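Local coordinates for transcription termination factor NusA (Planctomyces limnophilus, PDB 4MTN), which probably takes part in both termination and antitermination of transcription, binding the core RNA polymerase and the nascent RNA, at residues A33-A38 with E46-H51; Q111-T116 with V127-A132; A155-V160 with V169-A174; C273-R278 with Q346-F351; L280-D285 with M313-L318. One frame throughout, in Å; residues are numbered along the deposited sequence.

Contact 1 of 5, residues A33-A38 with E46-H51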
# COMPACT_ATOMS: atom_id res chain seq x y z
N ALA A 33 10.48 4.97 35.64
CA ALA A 33 11.78 5.37 36.17
C ALA A 33 11.98 4.80 37.57
O ALA A 33 13.07 4.32 37.91
CB ALA A 33 11.91 6.88 36.18
N ILE A 34 10.93 4.86 38.38
CA ILE A 34 10.95 4.27 39.72
C ILE A 34 11.06 2.76 39.62
O ILE A 34 11.80 2.12 40.39
CB ILE A 34 9.69 4.65 40.52
CG1 ILE A 34 9.65 6.16 40.77
CG2 ILE A 34 9.64 3.89 41.84
CD1 ILE A 34 8.43 6.62 41.54
N LEU A 35 10.34 2.18 38.67
CA LEU A 35 10.34 0.74 38.45
C LEU A 35 11.73 0.23 38.08
O LEU A 35 12.19 -0.78 38.61
CB LEU A 35 9.34 0.37 37.36
CG LEU A 35 9.19 -1.12 37.02
CD1 LEU A 35 8.98 -1.94 38.27
CD2 LEU A 35 8.03 -1.31 36.05
N SER A 36 12.40 0.94 37.18
CA SER A 36 13.75 0.58 36.76
C SER A 36 14.72 0.70 37.93
O SER A 36 15.64 -0.10 38.07
CB SER A 36 14.21 1.45 35.60
OG SER A 36 13.45 1.18 34.43
N ALA A 37 14.51 1.72 38.77
CA ALA A 37 15.33 1.92 39.95
C ALA A 37 15.08 0.82 40.97
O ALA A 37 15.98 0.43 41.72
CB ALA A 37 15.05 3.28 40.56
N ALA A 38 13.85 0.31 40.99
CA ALA A 38 13.48 -0.77 41.90
C ALA A 38 14.02 -2.11 41.39
O ALA A 38 14.39 -2.98 42.18
CB ALA A 38 11.97 -0.83 42.07
N GLU A 46 12.33 -10.92 42.11
CA GLU A 46 10.99 -10.58 42.59
C GLU A 46 10.19 -9.79 41.56
O GLU A 46 10.73 -8.93 40.86
CB GLU A 46 11.09 -9.79 43.90
N VAL A 47 8.89 -10.07 41.49
CA VAL A 47 7.99 -9.32 40.62
C VAL A 47 7.74 -7.94 41.21
O VAL A 47 7.33 -7.81 42.36
CB VAL A 47 6.64 -10.05 40.43
CG1 VAL A 47 5.70 -9.22 39.57
CG2 VAL A 47 6.86 -11.43 39.83
N ILE A 48 7.99 -6.90 40.42
CA ILE A 48 7.87 -5.54 40.90
C ILE A 48 6.82 -4.74 40.13
O ILE A 48 6.77 -4.79 38.90
CB ILE A 48 9.22 -4.79 40.82
CG1 ILE A 48 10.35 -5.68 41.36
CG2 ILE A 48 9.16 -3.48 41.59
CD1 ILE A 48 11.71 -5.02 41.30
N GLU A 49 5.99 -4.01 40.86
CA GLU A 49 5.00 -3.14 40.25
C GLU A 49 4.97 -1.80 40.99
O GLU A 49 5.17 -1.74 42.20
CB GLU A 49 3.61 -3.78 40.27
CG GLU A 49 3.14 -4.21 41.65
CD GLU A 49 1.80 -4.92 41.61
OE1 GLU A 49 1.28 -5.16 40.50
OE2 GLU A 49 1.26 -5.24 42.69
N VAL A 50 4.74 -0.72 40.24
CA VAL A 50 4.76 0.61 40.82
C VAL A 50 3.55 1.43 40.37
O VAL A 50 3.17 1.41 39.20
CB VAL A 50 6.07 1.36 40.45
CG1 VAL A 50 6.27 1.37 38.95
CG2 VAL A 50 6.07 2.78 41.01
N HIS A 51 2.95 2.14 41.32
CA HIS A 51 1.83 3.02 41.01
C HIS A 51 1.95 4.34 41.76
O HIS A 51 2.27 4.37 42.95
CB HIS A 51 0.50 2.35 41.36
CG HIS A 51 -0.67 3.28 41.32
ND1 HIS A 51 -1.10 3.90 40.17
CD2 HIS A 51 -1.50 3.71 42.30
CE1 HIS A 51 -2.14 4.66 40.43
NE2 HIS A 51 -2.41 4.57 41.72

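Contact 2 of 5, residues Q111-T116 with V127-A132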
# COMPACT_ATOMS: atom_id res chain seq x y z
N GLN A 111 -6.34 6.36 6.98
CA GLN A 111 -7.22 7.49 7.28
C GLN A 111 -6.53 8.83 7.08
O GLN A 111 -5.34 8.98 7.33
CB GLN A 111 -7.75 7.39 8.71
CG GLN A 111 -8.66 6.20 8.94
CD GLN A 111 -9.93 6.28 8.13
OE1 GLN A 111 -10.49 7.35 7.94
NE2 GLN A 111 -10.38 5.13 7.63
N ILE A 112 -7.31 9.82 6.64
CA ILE A 112 -6.79 11.16 6.39
C ILE A 112 -6.39 11.86 7.69
O ILE A 112 -7.16 11.89 8.65
CB ILE A 112 -7.82 12.04 5.64
CG1 ILE A 112 -7.89 11.63 4.17
CG2 ILE A 112 -7.45 13.51 5.75
CD1 ILE A 112 -8.80 12.52 3.34
N VAL A 113 -5.18 12.41 7.70
CA VAL A 113 -4.71 13.22 8.82
C VAL A 113 -4.19 14.54 8.26
O VAL A 113 -3.61 14.57 7.17
CB VAL A 113 -3.61 12.49 9.62
CG1 VAL A 113 -3.01 13.40 10.68
CG2 VAL A 113 -4.17 11.23 10.27
N SER A 114 -4.41 15.63 8.99
CA SER A 114 -3.99 16.95 8.53
C SER A 114 -2.90 17.54 9.41
O SER A 114 -2.77 17.17 10.58
CB SER A 114 -5.18 17.90 8.47
OG SER A 114 -4.77 19.20 8.07
N GLY A 115 -2.10 18.44 8.85
CA GLY A 115 -1.04 19.09 9.59
C GLY A 115 -0.40 20.22 8.81
O GLY A 115 -0.91 20.63 7.76
N THR A 116 0.71 20.74 9.32
CA THR A 116 1.43 21.82 8.66
C THR A 116 2.85 21.40 8.30
O THR A 116 3.52 20.72 9.08
CB THR A 116 1.49 23.08 9.54
OG1 THR A 116 2.06 22.75 10.82
CG2 THR A 116 0.10 23.65 9.75
N VAL A 127 5.80 16.87 8.35
CA VAL A 127 4.50 17.49 8.61
C VAL A 127 4.15 17.43 10.09
O VAL A 127 4.20 16.37 10.71
CB VAL A 127 3.38 16.81 7.80
CG1 VAL A 127 2.05 17.48 8.07
CG2 VAL A 127 3.71 16.85 6.31
N ASN A 128 3.78 18.58 10.66
CA ASN A 128 3.39 18.64 12.06
C ASN A 128 1.88 18.52 12.24
O ASN A 128 1.13 19.42 11.87
CB ASN A 128 3.88 19.94 12.70
CG ASN A 128 3.42 20.10 14.13
OD1 ASN A 128 3.26 19.11 14.86
ND2 ASN A 128 3.20 21.34 14.55
N ILE A 129 1.45 17.40 12.80
CA ILE A 129 0.04 17.16 13.06
C ILE A 129 -0.30 17.57 14.50
O ILE A 129 -1.42 17.37 14.97
CB ILE A 129 -0.34 15.69 12.81
CG1 ILE A 129 0.44 14.77 13.74
CG2 ILE A 129 -0.05 15.34 11.35
CD1 ILE A 129 0.51 13.33 13.26
N GLY A 130 0.69 18.12 15.18
CA GLY A 130 0.53 18.77 16.47
C GLY A 130 0.72 17.89 17.68
O GLY A 130 1.09 18.38 18.75
N LYS A 131 0.48 16.59 17.53
CA LYS A 131 0.88 15.63 18.56
C LYS A 131 2.33 15.22 18.37
O LYS A 131 3.09 15.11 19.33
CB LYS A 131 -0.04 14.41 18.54
CG LYS A 131 -1.42 14.67 19.11
CD LYS A 131 -2.24 13.40 19.19
CE LYS A 131 -3.56 13.64 19.91
NZ LYS A 131 -3.36 14.07 21.32
N ALA A 132 2.70 14.99 17.11
CA ALA A 132 4.04 14.54 16.76
C ALA A 132 4.37 14.89 15.32
O ALA A 132 3.48 15.21 14.53
CB ALA A 132 4.17 13.04 16.98

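Contact 3 of 5, residues A155-V160 with V169-A174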
# COMPACT_ATOMS: atom_id res chain seq x y z
N ALA A 155 -3.01 14.05 4.31
CA ALA A 155 -2.71 12.78 3.65
C ALA A 155 -3.18 11.62 4.52
O ALA A 155 -3.73 11.83 5.60
CB ALA A 155 -1.22 12.67 3.38
N VAL A 156 -2.97 10.40 4.05
CA VAL A 156 -3.36 9.22 4.80
C VAL A 156 -2.15 8.60 5.48
O VAL A 156 -1.03 8.67 4.97
CB VAL A 156 -4.05 8.16 3.92
CG1 VAL A 156 -5.37 8.69 3.39
CG2 VAL A 156 -3.14 7.73 2.77
N VAL A 157 -2.36 8.01 6.65
CA VAL A 157 -1.27 7.38 7.38
C VAL A 157 -0.95 6.04 6.74
O VAL A 157 -1.80 5.15 6.70
CB VAL A 157 -1.60 7.17 8.86
CG1 VAL A 157 -0.49 6.42 9.56
CG2 VAL A 157 -1.86 8.51 9.54
N LEU A 158 0.27 5.90 6.22
CA LEU A 158 0.67 4.69 5.53
C LEU A 158 1.04 3.58 6.50
O LEU A 158 0.57 2.45 6.37
CB LEU A 158 1.85 4.97 4.59
CG LEU A 158 2.25 3.79 3.71
CD1 LEU A 158 1.08 3.34 2.86
CD2 LEU A 158 3.44 4.16 2.84
N GLU A 159 1.88 3.91 7.48
CA GLU A 159 2.28 2.94 8.49
C GLU A 159 2.76 3.64 9.75
O GLU A 159 3.16 4.81 9.71
CB GLU A 159 3.37 2.02 7.96
CG GLU A 159 4.70 2.70 7.71
CD GLU A 159 5.81 1.71 7.40
OE1 GLU A 159 5.52 0.50 7.32
OE2 GLU A 159 6.97 2.14 7.25
N VAL A 160 2.73 2.93 10.87
CA VAL A 160 3.19 3.48 12.14
C VAL A 160 4.13 2.49 12.83
O VAL A 160 3.74 1.37 13.16
CB VAL A 160 2.02 3.80 13.09
CG1 VAL A 160 2.54 4.42 14.38
CG2 VAL A 160 1.03 4.74 12.42
N VAL A 169 5.70 8.28 12.14
CA VAL A 169 4.44 8.24 11.40
C VAL A 169 4.68 8.58 9.93
O VAL A 169 5.04 9.71 9.59
CB VAL A 169 3.41 9.22 11.98
CG1 VAL A 169 2.09 9.10 11.24
CG2 VAL A 169 3.21 8.97 13.47
N VAL A 170 4.49 7.59 9.06
CA VAL A 170 4.71 7.77 7.63
C VAL A 170 3.39 8.06 6.91
O VAL A 170 2.43 7.30 7.05
CB VAL A 170 5.37 6.53 7.00
CG1 VAL A 170 5.58 6.74 5.50
CG2 VAL A 170 6.68 6.22 7.69
N LEU A 171 3.34 9.14 6.15
CA LEU A 171 2.12 9.48 5.42
C LEU A 171 2.23 9.13 3.94
O LEU A 171 3.31 8.78 3.45
CB LEU A 171 1.81 10.96 5.59
CG LEU A 171 1.95 11.54 7.00
CD1 LEU A 171 1.87 13.05 6.97
CD2 LEU A 171 0.90 10.95 7.93
N SER A 172 1.12 9.24 3.22
CA SER A 172 1.12 9.12 1.77
C SER A 172 0.03 9.97 1.13
O SER A 172 -1.12 9.94 1.58
CB SER A 172 0.95 7.65 1.36
OG SER A 172 1.00 7.51 -0.05
N ARG A 173 0.36 10.72 0.09
CA ARG A 173 -0.68 11.29 -0.77
C ARG A 173 -0.82 10.46 -2.04
O ARG A 173 -1.73 10.70 -2.84
CB ARG A 173 -0.37 12.75 -1.11
CG ARG A 173 0.17 13.56 0.05
CD ARG A 173 -0.54 14.90 0.16
NE ARG A 173 -0.81 15.50 -1.14
CZ ARG A 173 -1.79 16.37 -1.36
NH1 ARG A 173 -2.59 16.74 -0.37
NH2 ARG A 173 -1.97 16.87 -2.58
N ALA A 174 0.07 9.49 -2.22
CA ALA A 174 0.10 8.68 -3.43
C ALA A 174 -0.67 7.37 -3.30
O ALA A 174 -0.88 6.66 -4.29
CB ALA A 174 1.54 8.40 -3.83

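Contact 4 of 5, residues C273-R278 with Q346-F351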
# COMPACT_ATOMS: atom_id res chain seq x y z
N CYS A 273 -8.46 -16.86 -18.87
CA CYS A 273 -7.40 -17.86 -18.84
C CYS A 273 -6.90 -18.06 -17.42
O CYS A 273 -5.88 -17.49 -17.02
CB CYS A 273 -6.24 -17.46 -19.76
SG CYS A 273 -6.71 -17.09 -21.46
N PRO A 274 -7.62 -18.88 -16.63
CA PRO A 274 -7.36 -19.11 -15.21
C PRO A 274 -5.94 -19.58 -14.89
O PRO A 274 -5.39 -19.21 -13.86
CB PRO A 274 -8.38 -20.19 -14.83
CG PRO A 274 -9.47 -20.05 -15.84
CD PRO A 274 -8.78 -19.67 -17.11
N MSE A 275 -5.36 -20.40 -15.77
CA MSE A 275 -4.04 -20.97 -15.53
C MSE A 275 -2.94 -19.91 -15.55
O MSE A 275 -1.96 -20.01 -14.81
CB MSE A 275 -3.74 -22.06 -16.56
CG MSE A 275 -4.55 -23.32 -16.35
SE MSE A 275 -3.97 -24.77 -17.52
CE MSE A 275 -2.08 -24.82 -17.04
N LEU A 276 -3.09 -18.91 -16.41
CA LEU A 276 -2.14 -17.81 -16.47
C LEU A 276 -2.59 -16.63 -15.62
O LEU A 276 -1.88 -15.63 -15.50
CB LEU A 276 -1.93 -17.36 -17.91
CG LEU A 276 -0.96 -18.19 -18.75
CD1 LEU A 276 -0.95 -17.72 -20.19
CD2 LEU A 276 0.44 -18.13 -18.15
N GLY A 277 -3.78 -16.76 -15.02
CA GLY A 277 -4.37 -15.67 -14.26
C GLY A 277 -4.56 -14.46 -15.14
O GLY A 277 -4.34 -13.32 -14.72
N ARG A 278 -4.97 -14.71 -16.38
CA ARG A 278 -5.01 -13.67 -17.40
C ARG A 278 -6.36 -13.59 -18.09
O ARG A 278 -6.95 -14.61 -18.46
CB ARG A 278 -3.91 -13.93 -18.44
CG ARG A 278 -4.00 -13.07 -19.69
CD ARG A 278 -3.04 -13.57 -20.76
NE ARG A 278 -1.66 -13.62 -20.27
CZ ARG A 278 -0.66 -14.19 -20.93
NH1 ARG A 278 -0.88 -14.77 -22.11
NH2 ARG A 278 0.56 -14.18 -20.42
N GLN A 346 -5.58 -23.14 -23.95
CA GLN A 346 -5.76 -22.71 -22.57
C GLN A 346 -5.18 -21.32 -22.32
O GLN A 346 -5.19 -20.83 -21.19
CB GLN A 346 -5.13 -23.72 -21.62
CG GLN A 346 -5.85 -23.84 -20.29
CD GLN A 346 -7.22 -24.47 -20.43
OE1 GLN A 346 -7.48 -25.24 -21.36
NE2 GLN A 346 -8.11 -24.16 -19.49
N GLY A 347 -4.67 -20.68 -23.38
CA GLY A 347 -4.20 -19.31 -23.28
C GLY A 347 -2.69 -19.12 -23.30
O GLY A 347 -2.21 -18.00 -23.18
N PHE A 348 -1.95 -20.21 -23.44
CA PHE A 348 -0.50 -20.14 -23.51
C PHE A 348 -0.04 -19.85 -24.94
O PHE A 348 -0.32 -20.62 -25.86
CB PHE A 348 0.14 -21.43 -23.00
CG PHE A 348 -0.13 -21.70 -21.55
CD1 PHE A 348 0.73 -21.24 -20.57
CD2 PHE A 348 -1.26 -22.41 -21.16
CE1 PHE A 348 0.48 -21.49 -19.24
CE2 PHE A 348 -1.51 -22.66 -19.83
CZ PHE A 348 -0.64 -22.20 -18.87
N LEU A 349 0.66 -18.73 -25.12
CA LEU A 349 1.08 -18.30 -26.45
C LEU A 349 2.59 -18.26 -26.59
O LEU A 349 3.17 -19.02 -27.37
CB LEU A 349 0.48 -16.93 -26.77
CG LEU A 349 -1.05 -16.87 -26.79
CD1 LEU A 349 -1.54 -15.45 -26.98
CD2 LEU A 349 -1.60 -17.79 -27.87
N SER A 350 3.24 -17.38 -25.83
CA SER A 350 4.69 -17.25 -25.88
C SER A 350 5.38 -18.29 -25.00
O SER A 350 4.72 -19.07 -24.32
CB SER A 350 5.11 -15.84 -25.46
OG SER A 350 4.74 -15.58 -24.11
N PHE A 351 6.71 -18.28 -25.01
CA PHE A 351 7.48 -19.19 -24.17
C PHE A 351 7.54 -18.68 -22.74
O PHE A 351 7.80 -19.44 -21.81
CB PHE A 351 8.89 -19.37 -24.73
CG PHE A 351 8.96 -20.26 -25.94
CD1 PHE A 351 9.03 -21.63 -25.80
CD2 PHE A 351 8.94 -19.72 -27.22
CE1 PHE A 351 9.09 -22.46 -26.91
CE2 PHE A 351 8.99 -20.54 -28.33
CZ PHE A 351 9.07 -21.91 -28.18
O HOH W 1 -6.04 -20.97 -18.64

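Contact 5 of 5, residues L280-D285 with M313-L318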
# COMPACT_ATOMS: atom_id res chain seq x y z
N LEU A 280 -8.12 -12.41 -21.45
CA LEU A 280 -7.80 -12.06 -22.83
C LEU A 280 -8.91 -11.21 -23.44
O LEU A 280 -10.03 -11.68 -23.65
CB LEU A 280 -7.57 -13.32 -23.66
CG LEU A 280 -6.94 -13.13 -25.04
CD1 LEU A 280 -5.59 -12.45 -24.91
CD2 LEU A 280 -6.80 -14.47 -25.75
N VAL A 281 -8.58 -9.95 -23.74
CA VAL A 281 -9.57 -9.01 -24.26
C VAL A 281 -9.36 -8.75 -25.75
O VAL A 281 -8.30 -8.29 -26.17
CB VAL A 281 -9.51 -7.67 -23.50
CG1 VAL A 281 -10.34 -6.62 -24.21
CG2 VAL A 281 -9.98 -7.86 -22.06
N LEU A 282 -10.39 -9.05 -26.54
CA LEU A 282 -10.34 -8.85 -27.98
C LEU A 282 -10.89 -7.48 -28.37
O LEU A 282 -12.01 -7.12 -28.01
CB LEU A 282 -11.11 -9.95 -28.71
CG LEU A 282 -10.47 -11.34 -28.62
CD1 LEU A 282 -11.32 -12.37 -29.35
CD2 LEU A 282 -9.06 -11.30 -29.19
N VAL A 283 -10.08 -6.72 -29.11
CA VAL A 283 -10.41 -5.34 -29.45
C VAL A 283 -10.09 -5.04 -30.92
O VAL A 283 -9.03 -5.41 -31.41
CB VAL A 283 -9.64 -4.36 -28.53
CG1 VAL A 283 -9.59 -2.97 -29.14
CG2 VAL A 283 -10.28 -4.31 -27.15
N ARG A 284 -11.02 -4.38 -31.60
CA ARG A 284 -10.85 -4.03 -33.01
C ARG A 284 -9.71 -3.02 -33.20
O ARG A 284 -9.33 -2.33 -32.26
CB ARG A 284 -12.15 -3.48 -33.59
CG ARG A 284 -12.80 -2.41 -32.73
CD ARG A 284 -14.14 -1.97 -33.30
NE ARG A 284 -14.80 -0.99 -32.44
CZ ARG A 284 -16.01 -0.49 -32.67
NH1 ARG A 284 -16.70 -0.88 -33.73
NH2 ARG A 284 -16.53 0.40 -31.83
N ASP A 285 -9.19 -2.96 -34.42
CA ASP A 285 -7.99 -2.18 -34.73
C ASP A 285 -8.06 -0.71 -34.32
O ASP A 285 -7.12 -0.19 -33.72
CB ASP A 285 -7.68 -2.27 -36.22
CG ASP A 285 -7.53 -3.70 -36.70
OD1 ASP A 285 -6.42 -4.26 -36.57
OD2 ASP A 285 -8.52 -4.26 -37.22
N MSE A 313 -5.59 -7.75 -27.59
CA MSE A 313 -5.23 -8.10 -28.96
C MSE A 313 -6.44 -7.95 -29.88
O MSE A 313 -7.57 -7.80 -29.41
CB MSE A 313 -4.70 -9.53 -29.05
CG MSE A 313 -3.51 -9.83 -28.15
SE MSE A 313 -3.01 -11.71 -28.22
CE MSE A 313 -2.46 -11.80 -30.09
N THR A 314 -6.20 -7.98 -31.19
CA THR A 314 -7.30 -8.06 -32.14
C THR A 314 -7.61 -9.54 -32.37
O THR A 314 -6.93 -10.41 -31.83
CB THR A 314 -6.96 -7.38 -33.48
OG1 THR A 314 -6.03 -8.18 -34.21
CG2 THR A 314 -6.36 -6.00 -33.24
N ARG A 315 -8.62 -9.82 -33.18
CA ARG A 315 -8.99 -11.20 -33.46
C ARG A 315 -8.04 -11.81 -34.50
O ARG A 315 -7.67 -12.98 -34.41
CB ARG A 315 -10.43 -11.30 -33.95
CG ARG A 315 -10.92 -12.73 -34.15
CD ARG A 315 -10.99 -13.48 -32.82
NE ARG A 315 -11.03 -14.92 -33.01
CZ ARG A 315 -11.21 -15.80 -32.02
NH1 ARG A 315 -11.38 -15.38 -30.78
NH2 ARG A 315 -11.24 -17.10 -32.29
N GLU A 316 -7.66 -11.00 -35.48
CA GLU A 316 -6.80 -11.45 -36.57
C GLU A 316 -5.39 -11.80 -36.07
O GLU A 316 -4.82 -12.81 -36.48
CB GLU A 316 -6.72 -10.39 -37.67
CG GLU A 316 -7.98 -10.25 -38.50
CD GLU A 316 -9.10 -9.55 -37.76
OE1 GLU A 316 -8.82 -8.86 -36.76
OE2 GLU A 316 -10.27 -9.69 -38.17
N GLU A 317 -4.85 -10.95 -35.20
CA GLU A 317 -3.51 -11.18 -34.68
C GLU A 317 -3.51 -12.25 -33.60
O GLU A 317 -2.46 -12.77 -33.22
CB GLU A 317 -2.90 -9.88 -34.15
CG GLU A 317 -3.45 -9.42 -32.81
CD GLU A 317 -2.96 -8.04 -32.43
OE1 GLU A 317 -2.56 -7.27 -33.34
OE2 GLU A 317 -2.95 -7.71 -31.22
N LEU A 318 -4.70 -12.57 -33.09
CA LEU A 318 -4.84 -13.68 -32.16
C LEU A 318 -4.77 -15.01 -32.91
O LEU A 318 -4.08 -15.93 -32.48
CB LEU A 318 -6.16 -13.59 -31.39
CG LEU A 318 -6.45 -14.79 -30.48
CD1 LEU A 318 -5.40 -14.91 -29.39
CD2 LEU A 318 -7.85 -14.70 -29.88

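Contact 1 of 5, residues A33-A38 with E46-H51
Helix segment 33-38 runs across strand 48-51 with the axes 8.2 Å apart at their closest and the chain directions at 150°, so the two elements are roughly antiparallel. The backbones come nearest at Leu35 and Val50, and no hydrogen bond joins the segments. What holds them is branched aliphatic packing. Val50 splits its methyls between two helix residues: CG1, in the crowded position between backbone N and carbonyl carbon (chi1 54°), lies 3.6 Å from Leu35 CB, while CG2 meets Ile34 CG2 at 3.8 Å, those two side chains crossing at about a right angle. Leu35, its CG anti to the backbone N, swings CD1 over the strand to reach Ile48 CG2 at 3.7 Å. The same Ile48 CG2 touches Ala38 CB at 3.9 Å, and Ile48 CD1 extends onward to Ala38 O. An alanine at Ile48 would take away CG2 and CD1, and would probably loosen the packing around Leu35 CD1 and Ala38. Both segments belong to the NusA N-terminal domain. Strand 48-52 forms the outer edge of a small antiparallel sheet, pairing with strand 59-63, and Ile34 and Ala38 are covered further by helix 70-78.

Contact 2 of 5, residues Q111-T116 with V127-A132
Ile129 carries most of the apolar contact. Its CB sits 3.6 Å from Ser114 O, and the CG2 branch, anti to the carbonyl carbon, lies beside that same oxygen while meeting Val113 CG1 at 3.6 Å, the two side chains crossing obliquely. The other branch starts with CG1 in the crowded position between backbone N and carbonyl carbon (chi1 62°) and ends at CD1, which passes Val113 CG1 more loosely at 4.4 Å. Beyond Val113 the chains pair as antiparallel strands. Thr116 and Asn128 form a hydrogen-bonded pair: Thr116 N donates to Asn128 O at 2.9 Å, from above the carbonyl plane, and Asn128 N returns to Thr116 O at 2.7 Å, in the carbonyl plane and nearly straight (171°). Their side chains lie side by side, pointing the same way. Gly115, between these two sites, suits the close approach, since a CB here would run into Asn128 O and Val127 CG1. As strand 124-128 ends, Asn128 OD1 accepts from Gly130 N at 2.8 Å, an Asx turn that starts the chain bending away. Within the S1 domain, a member of the OB fold, this hairpin is flanked by strand 152-162, which bonds to the backbone of Val113 and Gly115; helix 87-105 covers Ile129 through Tyr105, and helix 176-186 packs against Ile112.

Contact 3 of 5, residues A155-V160 with V169-A174
The flat groups that matter here are peptide units, whose carbonyls are met in three ways. Val156 N donates to Ser172 O (3.1 Å) from 28° above the carbonyl plane, whereas Ser172 N answers almost along the C=O axis of Val156 at 2.8 Å. Val170 O receives Leu158 N in its plane at 2.7 Å, with a weak second bond from Glu159 N; two residues facing one make a classic beta bulge, which shifts the register by one. Val170 N then donates to Glu159 O at 3.1 Å, again nearly along the C=O axis. Of the side chains, Glu159 lies alongside Val170, its CG 4.0 Å from Val170 CG2, while Val157 sets CG2 against Leu171 CD2 at 4.0 Å and crosses it obliquely. Ala155 CB rests on Arg173 CG at 3.7 Å; the bent chain of Arg173 goes on to a salt bridge with Glu145 and a bond to Arg154 O. Ser172 OG is taken by Glu140. This bulged hairpin belongs to the OB-type S1 domain, where strand 152-162 pairs on its other edge with strand 112-120, and strand 167-172 with strand 133-137. Helix 87-105 covers Val160 and Val169, and helix 176-186 packs on Val156 and Arg173.

Contact 4 of 5, residues C273-R278 with Q346-F351
Leu276 lies over one face of the Phe348 ring, its CG 4.1 Å from the ring centroid and 28° off the normal, a CH-pi contact; CD2 extends the overlap, coming 3.5 Å from Phe348 CE1. Met275, modelled as selenomethionine, approaches the same ring from its edge and crosses it at about a right angle. Its CE touches Phe348 CZ at 3.5 Å, and SE stands 5.3 Å from the centroid at 86° to the normal, a Met-aromatic contact. SE also borders Gln346 CG at 3.5 Å, so the selenium fits between the glutamine stem and the ring. At the start of the turn, Cys273 SG meets Gly347 CA at 3.8 Å. Gly347, at positive phi, ends helix 337-345 in a Schellman motif, and a CB there would collide with that sulfur. The turn itself closes with a G1 beta bulge, Gly277 and Arg278 both facing Cys273. An alanine at Phe348 would remove the face under Leu276 and the edge beside Met275, and would probably weaken the seat of the hairpin. No direct hydrogen bond crosses; instead one water accepts from Met275 N (3.0 Å) and donates to Gln346 O (2.7 Å). Arg278, with Leu276 CD1 over one guanidinium face, forms a salt bridge to Asp353, which also accepts from Ser350 N. The fit of this turn, in what is probably a KH domain, on the helix-hairpin-helix region therefore relies on apolar packing round one ring, while the water and, outside the two segments, Asp353 meet the polar atoms beside it.

Contact 5 of 5, residues L280-D285 with M313-L318
Leu280 and Leu318 reach toward each other tip to tip, Leu280 CD2 meeting Leu318 CD1 at 3.9 Å. Leu282 instead crosses Leu318 at about a right angle, so that its CD2 touches the other methyl, Leu318 CD2, at 3.7 Å; the helix residue thus divides its two ends between two strand leucines. The remaining methyl of Leu282, CD1, lies at the edge of the Arg315 guanidinium, near its plane and 3.3 Å from Arg315 NH1. A long, weak ion pair joins Arg315 to Asp319. Selenomethionine Met313 puts SE 4.3 Å from Leu280 CD1, on the same side of the sheet as Leu282. Behind these side chains the backbones form a parallel bridge: Met313 N donates to Val281 O at 3.1 Å, nearly along the C=O axis, and Val283 N to Met313 O at 2.7 Å, in the carbonyl plane. Parallel pairing of strands 278-282 and 309-313, with helices 285-292 and 297-306 between them in sequence, is consistent with the second KH domain of NusA, a type of domain that commonly binds RNA. Where the chain leaves the sheet, Thr314 and Glu317 make a capping box at the start of helix 316-330: Thr314 OG1 accepts from Glu317 N at 3.2 Å, and Glu317 OE2 takes a weak bond from Thr314 N. Thr314 CG2 lies by Val283 O and 3.8 Å from Asp285 OD1, the threonine and aspartate side chains crossing at about a right angle.

How the contacts relate
The five contacts follow the elongated chain in order, contact 5 falling within the sequence that contact 4 brackets. Contact 1, in the N-terminal domain, lies about 35 Å, centre to centre, from contact 2. Contacts 2 and 3 share the S1 domain, centres about 10 Å apart, where strands 112-120 and 152-162 are neighbours in one sheet. Beyond, contacts 4 and 5 have centres about 15 Å apart and Leu349 packs on Met313: the turn of contact 4 leads into strand 278-282 of contact 5, in a sheet with strands 269-273 and 309-313. Contacts 1 and 5, whose centres are about 73 Å apart, are consistent with a factor binding RNA polymerase and nascent RNA through separate modules.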